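Local coordinates for TRAP solute Binding Protein (Uncultured marine bacterium, PDB 5I7I), which binds aromatic acids such as 3-hydroxybenzoate, probably as the solute-binding protein of a TRAP transporter, at residues L133-H144 / Y234-K244. Numbering follows the deposited sequence.
Sequences LKDYKVLAVFCH and YTTPFLFLMNK. With 3HB (3-hydroxybenzoic acid), chain C.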
loop_
_atom_site.group_PDB
_atom_site.type_symbol
_atom_site.label_atom_id
_atom_site.label_comp_id
_atom_site.label_asym_id
_atom_site.label_seq_id
_atom_site.Cartn_x
_atom_site.Cartn_y
_atom_site.Cartn_z
ATOM N N LEU A 133 7.813 8.811 -10.988
ATOM C CA LEU A 133 8.841 8.772 -9.955
ATOM C C LEU A 133 10.170 9.340 -10.437
ATOM O O LEU A 133 11.194 9.167 -9.761
ATOM C CB LEU A 133 8.973 7.349 -9.414
ATOM C CG LEU A 133 7.700 6.899 -8.682
ATOM C CD1 LEU A 133 7.703 5.404 -8.412
ATOM C CD2 LEU A 133 7.548 7.653 -7.370
ATOM N N LYS A 134 10.164 10.044 -11.573
ATOM C CA LYS A 134 11.394 10.592 -12.140
ATOM C C LYS A 134 12.145 11.505 -11.174
ATOM O O LYS A 134 13.366 11.659 -11.310
ATOM C CB LYS A 134 11.096 11.323 -13.461
ATOM C CG LYS A 134 10.233 12.567 -13.326
ATOM C CD LYS A 134 10.004 13.269 -14.656
ATOM C CE LYS A 134 9.304 14.593 -14.434
ATOM N NZ LYS A 134 7.992 14.389 -13.770
ATOM N N ASP A 135 11.463 12.116 -10.204
ATOM C CA ASP A 135 12.130 13.058 -9.311
ATOM C C ASP A 135 12.793 12.377 -8.116
ATOM O O ASP A 135 13.317 13.076 -7.246
ATOM C CB ASP A 135 11.163 14.136 -8.800
ATOM C CG ASP A 135 10.630 15.046 -9.912
ATOM O OD1 ASP A 135 11.263 15.137 -10.982
ATOM O OD2 ASP A 135 9.584 15.679 -9.685
ATOM N N TYR A 136 12.771 11.040 -8.057
ATOM C CA TYR A 136 13.256 10.260 -6.927
ATOM C C TYR A 136 14.216 9.183 -7.409
ATOM O O TYR A 136 14.220 8.790 -8.579
ATOM C CB TYR A 136 12.092 9.554 -6.206
ATOM C CG TYR A 136 10.926 10.451 -5.860
ATOM C CD1 TYR A 136 9.951 10.732 -6.808
ATOM C CD2 TYR A 136 10.823 11.068 -4.613
ATOM C CE1 TYR A 136 8.890 11.572 -6.520
ATOM C CE2 TYR A 136 9.755 11.906 -4.309
ATOM C CZ TYR A 136 8.798 12.158 -5.273
ATOM O OH TYR A 136 7.725 12.966 -5.013
ATOM N N LYS A 137 15.001 8.675 -6.468
ATOM C CA LYS A 137 15.661 7.387 -6.627
ATOM C C LYS A 137 14.698 6.333 -6.099
ATOM O O LYS A 137 14.391 6.298 -4.896
ATOM C CB LYS A 137 16.993 7.347 -5.868
ATOM C CG LYS A 137 17.611 5.958 -5.759
ATOM C CD LYS A 137 17.956 5.335 -7.101
ATOM C CE LYS A 137 18.515 3.927 -6.878
ATOM N NZ LYS A 137 18.960 3.293 -8.155
ATOM N N VAL A 138 14.234 5.471 -6.985
ATOM C CA VAL A 138 13.287 4.436 -6.596
ATOM C C VAL A 138 14.073 3.307 -5.949
ATOM O O VAL A 138 15.000 2.755 -6.559
ATOM C CB VAL A 138 12.493 3.919 -7.799
ATOM C CG1 VAL A 138 11.612 2.727 -7.396
ATOM C CG2 VAL A 138 11.643 5.031 -8.404
ATOM N N LEU A 139 13.728 2.968 -4.707
ATOM C CA LEU A 139 14.239 1.741 -4.114
ATOM C C LEU A 139 13.313 0.580 -4.448
ATOM O O LEU A 139 13.755 -0.425 -5.017
ATOM C CB LEU A 139 14.462 1.893 -2.606
ATOM C CG LEU A 139 15.377 3.063 -2.216
ATOM C CD1 LEU A 139 15.406 3.192 -0.711
ATOM C CD2 LEU A 139 16.783 2.894 -2.786
ATOM N N ALA A 140 12.022 0.711 -4.161
ATOM C CA ALA A 140 11.063 -0.266 -4.659
ATOM C C ALA A 140 9.685 0.334 -4.575
ATOM O O ALA A 140 9.409 1.166 -3.708
ATOM C CB ALA A 140 11.090 -1.557 -3.840
ATOM N N VAL A 141 8.823 -0.096 -5.488
ATOM C CA VAL A 141 7.386 0.109 -5.392
ATOM C C VAL A 141 6.740 -1.261 -5.264
ATOM O O VAL A 141 7.109 -2.196 -5.985
ATOM C CB VAL A 141 6.856 0.851 -6.628
ATOM C CG1 VAL A 141 5.354 1.075 -6.528
ATOM C CG2 VAL A 141 7.567 2.185 -6.787
ATOM N N PHE A 142 5.840 -1.396 -4.295
ATOM C CA PHE A 142 5.240 -2.682 -3.972
ATOM C C PHE A 142 3.900 -2.418 -3.298
ATOM O O PHE A 142 3.415 -1.284 -3.288
ATOM C CB PHE A 142 6.205 -3.553 -3.164
ATOM C CG PHE A 142 6.722 -2.951 -1.884
ATOM C CD1 PHE A 142 7.890 -2.196 -1.875
ATOM C CD2 PHE A 142 6.078 -3.185 -0.681
ATOM C CE1 PHE A 142 8.401 -1.711 -0.693
ATOM C CE2 PHE A 142 6.594 -2.702 0.504
ATOM C CZ PHE A 142 7.749 -1.954 0.484
ATOM N N CYS A 143 3.266 -3.457 -2.759
ATOM C CA CYS A 143 1.919 -3.287 -2.240
ATOM C C CYS A 143 1.653 -4.333 -1.178
ATOM O O CYS A 143 2.409 -5.292 -1.020
ATOM C CB CYS A 143 0.885 -3.363 -3.365
ATOM S SG CYS A 143 0.848 -4.942 -4.229
ATOM N N HIS A 144 0.533 -4.164 -0.489
ATOM C CA HIS A 144 0.104 -5.116 0.518
ATOM C C HIS A 144 -0.721 -6.243 -0.115
ATOM O O HIS A 144 -1.201 -6.152 -1.247
ATOM C CB HIS A 144 -0.632 -4.419 1.674
ATOM C CG HIS A 144 -1.827 -3.578 1.304
ATOM N ND1 HIS A 144 -3.047 -4.115 0.942
ATOM C CD2 HIS A 144 -2.016 -2.233 1.365
ATOM C CE1 HIS A 144 -3.921 -3.135 0.764
ATOM N NE2 HIS A 144 -3.329 -1.986 1.031
ATOM N N TYR A 234 -8.779 -5.122 -3.335
ATOM C CA TYR A 234 -7.979 -3.993 -3.782
ATOM C C TYR A 234 -6.628 -4.121 -3.104
ATOM O O TYR A 234 -6.467 -4.861 -2.121
ATOM C CB TYR A 234 -8.605 -2.636 -3.383
ATOM C CG TYR A 234 -8.337 -2.353 -1.917
ATOM C CD1 TYR A 234 -9.096 -2.946 -0.926
ATOM C CD2 TYR A 234 -7.266 -1.545 -1.524
ATOM C CE1 TYR A 234 -8.809 -2.748 0.416
ATOM C CE2 TYR A 234 -6.968 -1.351 -0.161
ATOM C CZ TYR A 234 -7.740 -1.955 0.793
ATOM O OH TYR A 234 -7.461 -1.831 2.141
ATOM N N THR A 235 -5.668 -3.365 -3.621
ATOM C CA THR A 235 -4.464 -3.060 -2.872
ATOM C C THR A 235 -4.124 -1.608 -3.136
ATOM O O THR A 235 -4.757 -0.944 -3.966
ATOM C CB THR A 235 -3.296 -3.982 -3.249
ATOM O OG1 THR A 235 -2.248 -3.783 -2.318
ATOM C CG2 THR A 235 -2.755 -3.671 -4.632
ATOM N N THR A 236 -3.121 -1.106 -2.421
ATOM C CA THR A 236 -2.660 0.257 -2.670
ATOM C C THR A 236 -1.130 0.295 -2.692
ATOM O O THR A 236 -0.479 -0.362 -1.861
ATOM C CB THR A 236 -3.267 1.281 -1.685
ATOM O OG1 THR A 236 -3.177 2.612 -2.196
ATOM C CG2 THR A 236 -2.598 1.214 -0.310
ATOM N N PRO A 237 -0.534 0.962 -3.677
ATOM C CA PRO A 237 0.929 0.955 -3.791
ATOM C C PRO A 237 1.639 1.718 -2.686
ATOM O O PRO A 237 1.264 2.839 -2.323
ATOM C CB PRO A 237 1.183 1.589 -5.158
ATOM C CG PRO A 237 -0.004 1.240 -5.927
ATOM C CD PRO A 237 -1.147 1.339 -4.959
ATOM N N PHE A 238 2.682 1.084 -2.172
ATOM C CA PHE A 238 3.676 1.674 -1.294
ATOM C C PHE A 238 4.876 2.164 -2.098
ATOM O O PHE A 238 5.268 1.548 -3.087
ATOM C CB PHE A 238 4.200 0.610 -0.332
ATOM C CG PHE A 238 3.167 -0.026 0.556
ATOM C CD1 PHE A 238 2.219 0.729 1.222
ATOM C CD2 PHE A 238 3.208 -1.390 0.759
ATOM C CE1 PHE A 238 1.304 0.127 2.080
ATOM C CE2 PHE A 238 2.318 -2.014 1.624
ATOM C CZ PHE A 238 1.367 -1.244 2.291
ATOM N N LEU A 239 5.474 3.262 -1.640
ATOM C CA LEU A 239 6.674 3.825 -2.239
ATOM C C LEU A 239 7.796 3.746 -1.222
ATOM O O LEU A 239 7.660 4.236 -0.096
ATOM C CB LEU A 239 6.467 5.293 -2.602
ATOM C CG LEU A 239 5.252 5.603 -3.474
ATOM C CD1 LEU A 239 5.117 7.105 -3.685
ATOM C CD2 LEU A 239 5.366 4.866 -4.810
ATOM N N PHE A 240 8.916 3.165 -1.642
ATOM C CA PHE A 240 10.149 3.129 -0.856
ATOM C C PHE A 240 11.162 3.881 -1.708
ATOM O O PHE A 240 11.591 3.385 -2.754
ATOM C CB PHE A 240 10.549 1.681 -0.586
ATOM C CG PHE A 240 11.713 1.504 0.386
ATOM C CD1 PHE A 240 11.836 2.251 1.548
ATOM C CD2 PHE A 240 12.655 0.499 0.136
ATOM C CE1 PHE A 240 12.901 2.007 2.421
ATOM C CE2 PHE A 240 13.695 0.276 0.980
ATOM C CZ PHE A 240 13.830 1.030 2.111
ATOM N N LEU A 241 11.460 5.120 -1.308
ATOM C CA LEU A 241 12.136 6.086 -2.161
ATOM C C LEU A 241 13.311 6.721 -1.445
ATOM O O LEU A 241 13.287 6.915 -0.230
ATOM C CB LEU A 241 11.180 7.235 -2.511
ATOM C CG LEU A 241 9.860 6.865 -3.177
ATOM C CD1 LEU A 241 9.063 8.133 -3.391
ATOM C CD2 LEU A 241 10.093 6.147 -4.476
ATOM N N MET A 242 14.335 7.068 -2.223
ATOM C CA MET A 242 15.499 7.779 -1.727
ATOM C C MET A 242 15.605 9.109 -2.458
ATOM O O MET A 242 15.228 9.240 -3.632
ATOM C CB MET A 242 16.751 6.942 -1.989
ATOM C CG MET A 242 18.047 7.542 -1.464
ATOM S SD MET A 242 19.418 6.402 -1.601
ATOM C CE MET A 242 19.273 5.435 -0.122
ATOM N N ASN A 243 16.151 10.100 -1.767
ATOM C CA ASN A 243 16.405 11.384 -2.402
ATOM C C ASN A 243 17.410 11.207 -3.535
ATOM O O ASN A 243 18.453 10.565 -3.367
ATOM C CB ASN A 243 16.943 12.358 -1.364
ATOM C CG ASN A 243 17.360 13.687 -1.974
ATOM O OD1 ASN A 243 18.538 13.940 -2.193
ATOM N ND2 ASN A 243 16.386 14.534 -2.255
ATOM N N LYS A 244 17.090 11.777 -4.696
ATOM C CA LYS A 244 17.911 11.562 -5.881
ATOM C C LYS A 244 19.306 12.143 -5.700
ATOM O O LYS A 244 20.301 11.473 -5.979
ATOM C CB LYS A 244 17.215 12.178 -7.095
ATOM C CG LYS A 244 17.762 11.751 -8.447
ATOM C CD LYS A 244 16.759 12.089 -9.543
ATOM C CE LYS A 244 17.028 11.310 -10.813
ATOM N NZ LYS A 244 16.023 11.673 -11.849
HETATM C "C1'" 3HB C . -3.329 1.982 4.708
HETATM O "O1'" 3HB C . -4.401 1.382 4.439
HETATM O "O2'" 3HB C . -3.301 3.240 4.741
HETATM C C1 3HB C . -2.072 1.200 5.064
HETATM C C2 3HB C . -2.055 -0.181 4.878
HETATM C C3 3HB C . -0.935 -0.906 5.201
HETATM C C4 3HB C . 0.162 -0.282 5.734
HETATM C C5 3HB C . 0.151 1.098 5.918
HETATM C C6 3HB C . -0.964 1.843 5.590
HETATM O O3 3HB C . -0.938 -2.268 5.006
HETATM O O HOH W 1 14.724 13.529 -4.973
HETATM O O HOH W 2 -5.214 -0.391 2.445
#
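Leu139 and Ala140 both face Phe240 across an antiparallel strand pair, a classic beta bulge that shifts the register by one residue. Such a bulge sets two residues of one strand against a single residue of its partner, and here one carbonyl takes both N-H groups: Phe240 O accepts from Leu139 N at 2.9 Å and from Ala140 N, the latter in the carbonyl plane on a lone pair. At the bulge the Leu139 side chain sets out toward the partner strand, and its CD1 sits over the centre of the Phe240 ring, a CH-pi contact 3.8 Å from the centroid. On the other side of the sheet, Leu241 CD1 rests over one face of the Tyr136 ring, displaced toward its rim. These strands, 136-143 and 237-243, belong to a five-stranded mixed sheet in one lobe of the solute-binding fold; 136-143 lies at its edge, while 237-243 also pairs with strand 87-91. Toward the ligand the pair ends in an aromatic cluster of Phe142, Phe238, His144 and Tyr234, of which His144 and Phe238 line the 3-hydroxybenzoate pocket. Phe142 and Phe238 meet obliquely, planes at 72°, with Phe142 CE2 3.6 Å from Phe238 CD2. With CG set between the backbone N and the carbonyl carbon (chi1 56°), His144 presents its ring edge to Phe238 CZ and Tyr234 CE2, while Thr235 OG1 lies over one face and donates to His144 O at 2.8 Å. A water joins His144 NE2 and Tyr234 OH and donates to the carboxylate O1' of 3-hydroxybenzoate, whose hydroxyl O3 lies at the Phe238 edge. At the far end, Lys244 reaches out fully extended, its NZ donating to Lys134 O at 2.7 Å.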